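Local coordinates for afamin (Homo sapiens, PDB 6FAK), which carries hydrophobic molecules in body fluids, binds vitamin E and keeps lipidated Wnt proteins soluble and active, at residues N176-N179 with C180-R184; D240-S243 with N244-C248; C364-E367 with N368-G371; E544-S547 with L548-F552. All coordinates share one frame; numbering follows the deposited sequence. Where two conformers were deposited one is given.

Interaction 1: residues N176-N179 with C180-R184; sequences NKVN and CLQTR
Thr183 reaches back one turn to the carbonyl of Asn179. In one of its two conformers, Thr183 OG1 donates to Asn179 O at 2.7 Å, and Thr183 N gives a second bond to the same oxygen at 3.0 Å. The two donors then come from opposite faces of the carbonyl plane, and the hydroxyl lies 37° out of it. Thr183 OG1 sits beside its backbone N (chi1 -59°), which turns the hydroxyl back toward the preceding turn. The side chain of Asn179 slants across that of Thr183, with Asn179 ND2 3.7 Å from Thr183 OG1. One residue earlier, Val178 and Gln182 run side by side. Here the CG1 methyl touches the amide end of Gln182, with Val178 CG1 to Gln182 NE2 at 3.2 Å. Leu181 folds over the carbonyl of Lys177, so that Leu181 CG is 3.2 Å from Lys177 O. All this belongs to the first turns of helix 177-209, and Asn176 is its N-cap. Asn176 OD1 accepts from Asn179 N at 3.3 Å, with the donor well above the side-chain carbonyl plane. Asn176 O takes the N-H of Cys180 at 3.3 Å. Further out, Cys180 forms a disulfide with Cys171 of helix 154-171. Pro123 of helix 123-132 touches both Val178 and Leu181, and Lys177 rests on Cys127.

Interaction 2: residues D240-S243 with N244-C248; sequences DVSS and NYDGC
Asp240 O accepts the N-H of Asn244 at 2.9 Å and also lies close to Asn244 CB. The carboxylate of Asp240 leads away and is hydrogen-bonded to His266. Asn244 likewise uses its OD1 on Thr260. Val241 makes the apolar part of the contact. Its CG1, anti to the backbone N (chi1 178°), lies in the plane of the Tyr245 ring at its edge, with Val241 CG1 to Tyr245 CE2 at 3.8 Å. Val241 O is near the same edge, 3.3 Å from Tyr245 CD2, while it accepts Tyr245 N at 2.9 Å. Ser242 faces Asp246 through water. One water donates to Ser242 O and to Asp246 OD1. In one of two Ser242 conformers it also bonds Ser242 OG at 2.8 Å, and a second water joins Ser242 OG at 2.6 Å to Asp246 OD2. Both carboxylate oxygens are then bridged to the serine. Ser243 O closes the series by accepting Gly247 N. The Tyr245 ring meets the rings of Tyr218 and Phe153. This is the i to i+4 pattern of an alpha-helix, here helix 231-250 in the region that forms the pocket for hydrophobic ligands.

Interaction 3: residues C364-E367 with N368-G371; sequences CNTE and NPPG
A loop leads into the N-terminus of helix 369-373, and Asn368 is the N-cap residue. Pro369 carries most of the contact. Its ring edge lies against the carbonyl of Thr366, with Pro369 CD 3.3 Å and Pro369 CG 3.4 Å from Thr366 O. The far side of the loop comes back to the same ring: Pro369 CB is 4.0 Å from Cys364 CA. These are van der Waals contacts of the ring carbons. The proline nitrogen has no N-H to donate. Thr366 OG1 stands between its own backbone N and carbonyl carbon (chi1 67°). There it lies over the Asn368-Pro369 peptide bond, with Thr366 OG1 3.7 Å from Pro369 N. The same hydroxyl is hydrogen-bonded to Cys363 O, which probably helps to hold it there. The Glu367 side chain extends outward from the loop. At the cap, Asn368 swings its amide anti to the backbone N (chi1 176°) and over the first turn. Asn368 OD1 takes a weak bond from Gly371 N at 3.5 Å, with an N-H...O angle of 153°. The backbone bond from Gly371 N to Asn368 O, at 3.1 Å, is weak too. The loop follows helix 346-363 directly. Cys364 is disulfide-bonded to Cys319 of helix 318-324, and Pro369 touches that same cysteine, so the loop lies against this neighbouring helix.

Interaction 4: residues E544-S547 with L548-F552; sequences ELQS and LFTNF
Thr550 packs closely against the carbonyls of Gln546 and Ser547, on the solvent side. Thr550 CG2 is 3.1 Å from Gln546 O, and Thr550 OG1 donates to Ser547 O at 2.9 Å. The hydroxyl stands between the backbone N and the carbonyl carbon (chi1 68°), which directs it to that oxygen. Ser547 O also accepts Asn551 N at 3.0 Å, and both donors approach from the same face of its plane. The Gln546 side chain bends at chi2 (68°) and crosses Thr550 at about a right angle, with Gln546 NE2 3.5 Å from Thr550 CG2. On the buried side, Phe549 sets its CB 3.4 Å from Leu545 O. Its ring then leaves the turn to meet Tyr408 edge-to-face and to touch helix 521-536. Leu545 packs on Val534 of that helix. The looser part is the side-chain ends of Glu544 and Ser547, which make no close contact across the segments. Glu544 OE1 bonds Thr541 N, and Ser547 OG bonds Glu543 O. Both turn back to the start of helix 542-560. The helix is amphipathic here: apolar groups join it to helices 376-417 and 521-536, while hydroxyls on the other side bond to the helix's own carbonyls.

How the interactions relate
All four contacts are local, each between two consecutive segments of the chain. Interactions 1 and 3 lie at helix starts with an asparagine N-cap; interactions 2 and 4 lie inside continuous helices. Interaction 4 is partly buried, and the other three are surface contacts. The chemistry follows the place. Threonine hydroxyls bond to carbonyls of the preceding turn in interactions 1 and 4, and waters link serine to aspartate in interaction 2. In interaction 3 the contact across the segments is mainly packing of a proline ring on the loop. Interactions 1, 2 and 3 each hold a disulfide cysteine. Interactions 2 and 3 share the second albumin repeat, yet their centres are about 39 Å apart. None of the four touches another.

Interaction 1: residues N176-N179 with C180-R184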
loop_
_atom_site.group_PDB
_atom_site.type_symbol
_atom_site.label_atom_id
_atom_site.label_comp_id
_atom_site.label_asym_id
_atom_site.label_seq_id
_atom_site.Cartn_x
_atom_site.Cartn_y
_atom_site.Cartn_z
ATOM N N ASN A 176 6.753 -10.185 32.125
ATOM C CA ASN A 176 7.721 -10.267 31.036
ATOM C C ASN A 176 7.320 -9.193 29.990
ATOM O O ASN A 176 6.695 -9.508 28.949
ATOM C CB ASN A 176 7.792 -11.702 30.503
ATOM C CG ASN A 176 8.788 -11.878 29.376
ATOM O OD1 ASN A 176 9.377 -10.893 28.857
ATOM N ND2 ASN A 176 8.940 -13.116 28.934
ATOM N N LYS A 177 7.717 -7.939 30.261
ATOM C CA LYS A 177 7.308 -6.798 29.425
ATOM C C LYS A 177 7.756 -6.896 27.960
ATOM O O LYS A 177 6.978 -6.544 27.052
ATOM C CB LYS A 177 7.839 -5.488 29.983
ATOM C CG LYS A 177 7.102 -5.057 31.210
ATOM C CD LYS A 177 7.632 -3.705 31.669
ATOM C CE LYS A 177 6.934 -3.240 32.932
ATOM N NZ LYS A 177 7.539 -3.848 34.135
ATOM N N VAL A 178 8.990 -7.358 27.740
ATOM C CA VAL A 178 9.573 -7.418 26.399
ATOM C C VAL A 178 8.787 -8.358 25.529
ATOM O O VAL A 178 8.521 -8.012 24.380
ATOM C CB VAL A 178 11.049 -7.905 26.362
ATOM C CG1 VAL A 178 11.556 -8.108 24.916
ATOM C CG2 VAL A 178 11.917 -6.876 27.001
ATOM N N ASN A 179 8.397 -9.527 26.049
ATOM C CA ASN A 179 7.736 -10.523 25.217
ATOM C C ASN A 179 6.361 -10.020 24.835
ATOM O O ASN A 179 5.948 -10.140 23.669
ATOM C CB ASN A 179 7.551 -11.866 25.899
ATOM C CG ASN A 179 6.850 -12.851 24.979
ATOM O OD1 ASN A 179 7.398 -13.173 23.936
ATOM N ND2 ASN A 179 5.569 -13.221 25.279
ATOM N N CYS A 180 5.648 -9.493 25.833
ATOM C CA CYS A 180 4.310 -8.874 25.594
ATOM C C CYS A 180 4.363 -7.771 24.496
ATOM O O CYS A 180 3.615 -7.804 23.544
ATOM C CB CYS A 180 3.757 -8.280 26.896
ATOM S SG CYS A 180 2.063 -7.631 26.801
ATOM N N LEU A 181 5.229 -6.773 24.690
ATOM C CA LEU A 181 5.379 -5.678 23.724
ATOM C C LEU A 181 5.626 -6.197 22.312
ATOM O O LEU A 181 4.959 -5.746 21.369
ATOM C CB LEU A 181 6.493 -4.726 24.133
ATOM C CG LEU A 181 6.250 -3.896 25.385
ATOM C CD1 LEU A 181 7.553 -3.318 25.906
ATOM C CD2 LEU A 181 5.261 -2.785 25.052
ATOM N N GLN A 182 6.521 -7.163 22.156
ATOM C CA GLN A 182 6.876 -7.650 20.836
ATOM C C GLN A 182 5.720 -8.394 20.167
ATOM O O GLN A 182 5.461 -8.219 19.006
ATOM C CB GLN A 182 8.149 -8.506 20.898
ATOM C CG GLN A 182 9.400 -7.684 21.222
ATOM C CD GLN A 182 10.658 -8.515 21.545
ATOM O OE1 GLN A 182 10.632 -9.753 21.613
ATOM N NE2 GLN A 182 11.768 -7.820 21.749
ATOM N N THR A 183 5.028 -9.220 20.946
ATOM C CA THR A 183 3.881 -10.022 20.494
ATOM C C THR A 183 2.690 -9.149 20.097
ATOM O O THR A 183 2.134 -9.294 19.013
ATOM C CB THR A 183 3.431 -10.965 21.652
ATOM O OG1 THR A 183 4.533 -11.799 22.016
ATOM C CG2 THR A 183 2.222 -11.856 21.279
ATOM N N ARG A 184 2.302 -8.267 21.005
ATOM C CA ARG A 184 1.042 -7.487 20.882
ATOM C C ARG A 184 1.152 -6.382 19.824
ATOM O O ARG A 184 0.146 -5.970 19.274
ATOM C CB ARG A 184 0.617 -6.873 22.232
ATOM C CG ARG A 184 0.272 -7.858 23.352
ATOM C CD ARG A 184 -0.644 -9.008 22.918
ATOM N NE ARG A 184 -0.814 -9.967 23.996
ATOM C CZ ARG A 184 -1.084 -11.269 23.883
ATOM N NH1 ARG A 184 -1.178 -12.018 24.976
ATOM N NH2 ARG A 184 -1.276 -11.829 22.695
#

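Interaction 2: residues D240-S243 with N244-C248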
loop_
_atom_site.group_PDB
_atom_site.type_symbol
_atom_site.label_atom_id
_atom_site.label_comp_id
_atom_site.label_asym_id
_atom_site.label_seq_id
_atom_site.Cartn_x
_atom_site.Cartn_y
_atom_site.Cartn_z
ATOM N N ASP A 240 -17.897 11.638 -2.833
ATOM C CA ASP A 240 -17.296 11.905 -1.539
ATOM C C ASP A 240 -15.973 11.139 -1.336
ATOM O O ASP A 240 -14.972 11.730 -0.863
ATOM C CB ASP A 240 -18.257 11.602 -0.388
ATOM C CG ASP A 240 -19.434 12.602 -0.271
ATOM O OD1 ASP A 240 -19.463 13.669 -0.919
ATOM O OD2 ASP A 240 -20.375 12.292 0.498
ATOM N N VAL A 241 -15.953 9.857 -1.710
ATOM C CA VAL A 241 -14.752 9.072 -1.611
ATOM C C VAL A 241 -13.623 9.616 -2.498
ATOM O O VAL A 241 -12.472 9.689 -2.024
ATOM C CB VAL A 241 -15.014 7.583 -1.903
ATOM C CG1 VAL A 241 -13.735 6.805 -1.850
ATOM C CG2 VAL A 241 -15.946 6.995 -0.873
ATOM N N SER A 242 -13.932 9.974 -3.747
ATOM C CA SER A 242 -12.926 10.498 -4.653
ATOM C C SER A 242 -12.288 11.807 -4.118
ATOM O O SER A 242 -11.063 11.943 -4.122
ATOM C CB SER A 242 -13.484 10.661 -6.064
ATOM O OG SER A 242 -12.555 11.280 -6.908
ATOM N N SER A 243 -13.113 12.737 -3.637
ATOM C CA SER A 243 -12.615 13.939 -2.935
ATOM C C SER A 243 -11.746 13.592 -1.741
ATOM O O SER A 243 -10.697 14.190 -1.557
ATOM C CB SER A 243 -13.810 14.858 -2.485
ATOM O OG SER A 243 -14.383 15.351 -3.673
ATOM N N ASN A 244 -12.164 12.605 -0.954
ATOM C CA ASN A 244 -11.415 12.111 0.172
ATOM C C ASN A 244 -10.018 11.631 -0.241
ATOM O O ASN A 244 -9.017 12.031 0.381
ATOM C CB ASN A 244 -12.216 10.979 0.832
ATOM C CG ASN A 244 -11.720 10.590 2.200
ATOM O OD1 ASN A 244 -10.801 11.195 2.775
ATOM N ND2 ASN A 244 -12.394 9.586 2.771
ATOM N N TYR A 245 -9.925 10.789 -1.269
ATOM C CA TYR A 245 -8.607 10.420 -1.820
ATOM C C TYR A 245 -7.810 11.608 -2.388
ATOM O O TYR A 245 -6.629 11.646 -2.193
ATOM C CB TYR A 245 -8.679 9.305 -2.870
ATOM C CG TYR A 245 -8.770 8.003 -2.217
ATOM C CD1 TYR A 245 -7.623 7.291 -1.904
ATOM C CD2 TYR A 245 -9.979 7.466 -1.888
ATOM C CE1 TYR A 245 -7.706 6.077 -1.281
ATOM C CE2 TYR A 245 -10.063 6.253 -1.267
ATOM C CZ TYR A 245 -8.908 5.565 -0.966
ATOM O OH TYR A 245 -8.980 4.384 -0.294
ATOM N N ASP A 246 -8.452 12.569 -3.051
ATOM C CA ASP A 246 -7.728 13.717 -3.568
ATOM C C ASP A 246 -6.899 14.414 -2.439
ATOM O O ASP A 246 -5.707 14.716 -2.638
ATOM C CB ASP A 246 -8.631 14.747 -4.292
ATOM C CG ASP A 246 -9.139 14.249 -5.679
ATOM O OD1 ASP A 246 -8.623 13.238 -6.244
ATOM O OD2 ASP A 246 -10.115 14.868 -6.170
ATOM N N GLY A 247 -7.523 14.670 -1.293
ATOM C CA GLY A 247 -6.855 15.393 -0.194
ATOM C C GLY A 247 -5.869 14.487 0.533
ATOM O O GLY A 247 -4.781 14.912 0.921
ATOM N N CYS A 248 -6.281 13.245 0.769
ATOM C CA CYS A 248 -5.478 12.328 1.528
ATOM C C CYS A 248 -4.201 12.008 0.725
ATOM O O CYS A 248 -3.115 11.961 1.316
ATOM C CB CYS A 248 -6.267 11.074 1.885
ATOM S SG CYS A 248 -7.618 11.277 3.082
HETATM O O HOH W 1 -9.899 10.674 -6.352
HETATM O O HOH W 2 -12.794 13.834 -6.920
#

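Interaction 3: residues C364-E367 with N368-G371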
loop_
_atom_site.group_PDB
_atom_site.type_symbol
_atom_site.label_atom_id
_atom_site.label_comp_id
_atom_site.label_asym_id
_atom_site.label_seq_id
_atom_site.Cartn_x
_atom_site.Cartn_y
_atom_site.Cartn_z
ATOM N N CYS A 364 -20.687 -2.153 -31.729
ATOM C CA CYS A 364 -21.607 -1.034 -32.019
ATOM C C CYS A 364 -21.331 -0.433 -33.421
ATOM O O CYS A 364 -22.140 0.338 -33.945
ATOM C CB CYS A 364 -21.572 0.025 -30.937
ATOM S SG CYS A 364 -22.311 -0.530 -29.315
ATOM N N ASN A 365 -20.222 -0.816 -34.030
ATOM C CA ASN A 365 -19.952 -0.455 -35.446
ATOM C C ASN A 365 -20.069 -1.613 -36.459
ATOM O O ASN A 365 -19.696 -1.417 -37.616
ATOM C CB ASN A 365 -18.562 0.192 -35.545
ATOM C CG ASN A 365 -18.489 1.513 -34.847
ATOM O OD1 ASN A 365 -19.251 2.439 -35.130
ATOM N ND2 ASN A 365 -17.539 1.628 -33.933
ATOM N N THR A 366 -20.582 -2.789 -36.053
ATOM C CA THR A 366 -20.910 -3.884 -36.949
ATOM C C THR A 366 -22.333 -3.794 -37.469
ATOM O O THR A 366 -23.171 -3.047 -36.946
ATOM C CB THR A 366 -20.732 -5.281 -36.303
ATOM O OG1 THR A 366 -21.675 -5.509 -35.248
ATOM C CG2 THR A 366 -19.392 -5.442 -35.732
ATOM N N GLU A 367 -22.596 -4.589 -38.510
ATOM C CA GLU A 367 -23.882 -4.639 -39.172
ATOM C C GLU A 367 -25.045 -4.950 -38.226
ATOM O O GLU A 367 -26.148 -4.356 -38.363
ATOM C CB GLU A 367 -23.814 -5.674 -40.305
ATOM C CG GLU A 367 -24.715 -5.380 -41.473
ATOM C CD GLU A 367 -24.347 -6.217 -42.715
ATOM O OE1 GLU A 367 -23.931 -5.638 -43.762
ATOM O OE2 GLU A 367 -24.461 -7.451 -42.639
ATOM N N ASN A 368 -24.795 -5.867 -37.284
ATOM C CA ASN A 368 -25.799 -6.333 -36.295
ATOM C C ASN A 368 -25.238 -6.304 -34.876
ATOM O O ASN A 368 -24.836 -7.364 -34.311
ATOM C CB ASN A 368 -26.251 -7.746 -36.659
ATOM C CG ASN A 368 -27.214 -8.337 -35.641
ATOM O OD1 ASN A 368 -27.898 -7.618 -34.925
ATOM N ND2 ASN A 368 -27.232 -9.642 -35.560
ATOM N N PRO A 369 -25.195 -5.092 -34.277
ATOM C CA PRO A 369 -24.601 -5.000 -32.918
ATOM C C PRO A 369 -25.172 -5.942 -31.832
ATOM O O PRO A 369 -24.391 -6.598 -31.133
ATOM C CB PRO A 369 -24.736 -3.525 -32.580
ATOM C CG PRO A 369 -24.747 -2.850 -33.951
ATOM C CD PRO A 369 -25.574 -3.764 -34.797
ATOM N N PRO A 370 -26.507 -6.078 -31.728
ATOM C CA PRO A 370 -27.077 -7.001 -30.714
ATOM C C PRO A 370 -26.620 -8.471 -30.843
ATOM O O PRO A 370 -26.497 -9.176 -29.834
ATOM C CB PRO A 370 -28.583 -6.905 -30.986
ATOM C CG PRO A 370 -28.717 -5.497 -31.455
ATOM C CD PRO A 370 -27.586 -5.382 -32.433
ATOM N N GLY A 371 -26.392 -8.924 -32.072
ATOM C CA GLY A 371 -25.889 -10.258 -32.318
ATOM C C GLY A 371 -24.442 -10.439 -31.888
ATOM O O GLY A 371 -24.016 -11.572 -31.627
#

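Interaction 4: residues E544-S547 with L548-F552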
loop_
_atom_site.group_PDB
_atom_site.type_symbol
_atom_site.label_atom_id
_atom_site.label_comp_id
_atom_site.label_asym_id
_atom_site.label_seq_id
_atom_site.Cartn_x
_atom_site.Cartn_y
_atom_site.Cartn_z
ATOM N N GLU A 544 19.509 -23.032 -12.309
ATOM C CA GLU A 544 20.878 -22.958 -11.820
ATOM C C GLU A 544 21.036 -22.095 -10.565
ATOM O O GLU A 544 21.808 -22.446 -9.666
ATOM C CB GLU A 544 21.821 -22.456 -12.922
ATOM C CG GLU A 544 22.015 -23.445 -14.075
ATOM C CD GLU A 544 22.609 -22.846 -15.350
ATOM O OE1 GLU A 544 22.537 -21.629 -15.606
ATOM O OE2 GLU A 544 23.115 -23.646 -16.156
ATOM N N LEU A 545 20.341 -20.945 -10.529
ATOM C CA LEU A 545 20.380 -20.076 -9.355
ATOM C C LEU A 545 19.728 -20.745 -8.140
ATOM O O LEU A 545 20.253 -20.665 -7.059
ATOM C CB LEU A 545 19.701 -18.717 -9.633
ATOM C CG LEU A 545 20.498 -17.864 -10.619
ATOM C CD1 LEU A 545 19.616 -16.786 -11.225
ATOM C CD2 LEU A 545 21.699 -17.237 -9.980
ATOM N N GLN A 546 18.592 -21.380 -8.335
ATOM C CA GLN A 546 17.903 -22.113 -7.273
ATOM C C GLN A 546 18.824 -23.251 -6.742
ATOM O O GLN A 546 18.961 -23.456 -5.515
ATOM C CB GLN A 546 16.604 -22.672 -7.814
ATOM C CG GLN A 546 15.793 -23.525 -6.859
ATOM C CD GLN A 546 15.203 -22.732 -5.691
ATOM O OE1 GLN A 546 14.688 -21.604 -5.860
ATOM N NE2 GLN A 546 15.212 -23.344 -4.509
ATOM N N SER A 547 19.489 -23.950 -7.656
ATOM C CA SER A 547 20.398 -25.015 -7.252
ATOM C C SER A 547 21.570 -24.507 -6.416
ATOM O O SER A 547 21.874 -25.072 -5.362
ATOM C CB SER A 547 20.899 -25.767 -8.467
ATOM O OG SER A 547 19.837 -26.477 -9.121
ATOM N N LEU A 548 22.203 -23.433 -6.863
ATOM C CA LEU A 548 23.290 -22.850 -6.139
ATOM C C LEU A 548 22.879 -22.346 -4.765
ATOM O O LEU A 548 23.596 -22.504 -3.777
ATOM C CB LEU A 548 23.936 -21.748 -6.962
ATOM C CG LEU A 548 25.175 -21.040 -6.417
ATOM C CD1 LEU A 548 26.293 -22.043 -6.150
ATOM C CD2 LEU A 548 25.604 -19.997 -7.438
ATOM N N PHE A 549 21.739 -21.675 -4.719
ATOM C CA PHE A 549 21.191 -21.206 -3.460
ATOM C C PHE A 549 20.932 -22.359 -2.485
ATOM O O PHE A 549 21.237 -22.226 -1.291
ATOM C CB PHE A 549 19.895 -20.444 -3.707
ATOM C CG PHE A 549 19.247 -19.988 -2.453
ATOM C CD1 PHE A 549 19.832 -18.989 -1.692
ATOM C CD2 PHE A 549 18.084 -20.576 -2.013
ATOM C CE1 PHE A 549 19.250 -18.540 -0.512
ATOM C CE2 PHE A 549 17.476 -20.116 -0.841
ATOM C CZ PHE A 549 18.076 -19.106 -0.091
ATOM N N THR A 550 20.346 -23.452 -2.961
ATOM C CA THR A 550 20.103 -24.581 -2.082
ATOM C C THR A 550 21.411 -25.248 -1.642
ATOM O O THR A 550 21.433 -25.807 -0.576
ATOM C CB THR A 550 19.204 -25.697 -2.657
ATOM O OG1 THR A 550 19.883 -26.377 -3.743
ATOM C CG2 THR A 550 17.893 -25.100 -3.078
ATOM N N ASN A 551 22.461 -25.187 -2.461
ATOM C CA ASN A 551 23.804 -25.646 -2.032
ATOM C C ASN A 551 24.292 -24.829 -0.787
ATOM O O ASN A 551 24.613 -25.384 0.276
ATOM C CB ASN A 551 24.761 -25.510 -3.207
ATOM C CG ASN A 551 26.077 -26.257 -3.013
ATOM O OD1 ASN A 551 26.527 -26.493 -1.902
ATOM N ND2 ASN A 551 26.722 -26.552 -4.103
ATOM N N PHE A 552 24.298 -23.500 -0.925
ATOM C CA PHE A 552 24.639 -22.592 0.162
ATOM C C PHE A 552 23.778 -22.848 1.394
ATOM O O PHE A 552 24.297 -22.883 2.515
ATOM C CB PHE A 552 24.496 -21.137 -0.279
ATOM C CG PHE A 552 25.682 -20.571 -0.965
ATOM C CD1 PHE A 552 26.800 -20.198 -0.249
ATOM C CD2 PHE A 552 25.634 -20.275 -2.325
ATOM C CE1 PHE A 552 27.884 -19.585 -0.882
ATOM C CE2 PHE A 552 26.711 -19.686 -2.976
ATOM C CZ PHE A 552 27.843 -19.328 -2.251
#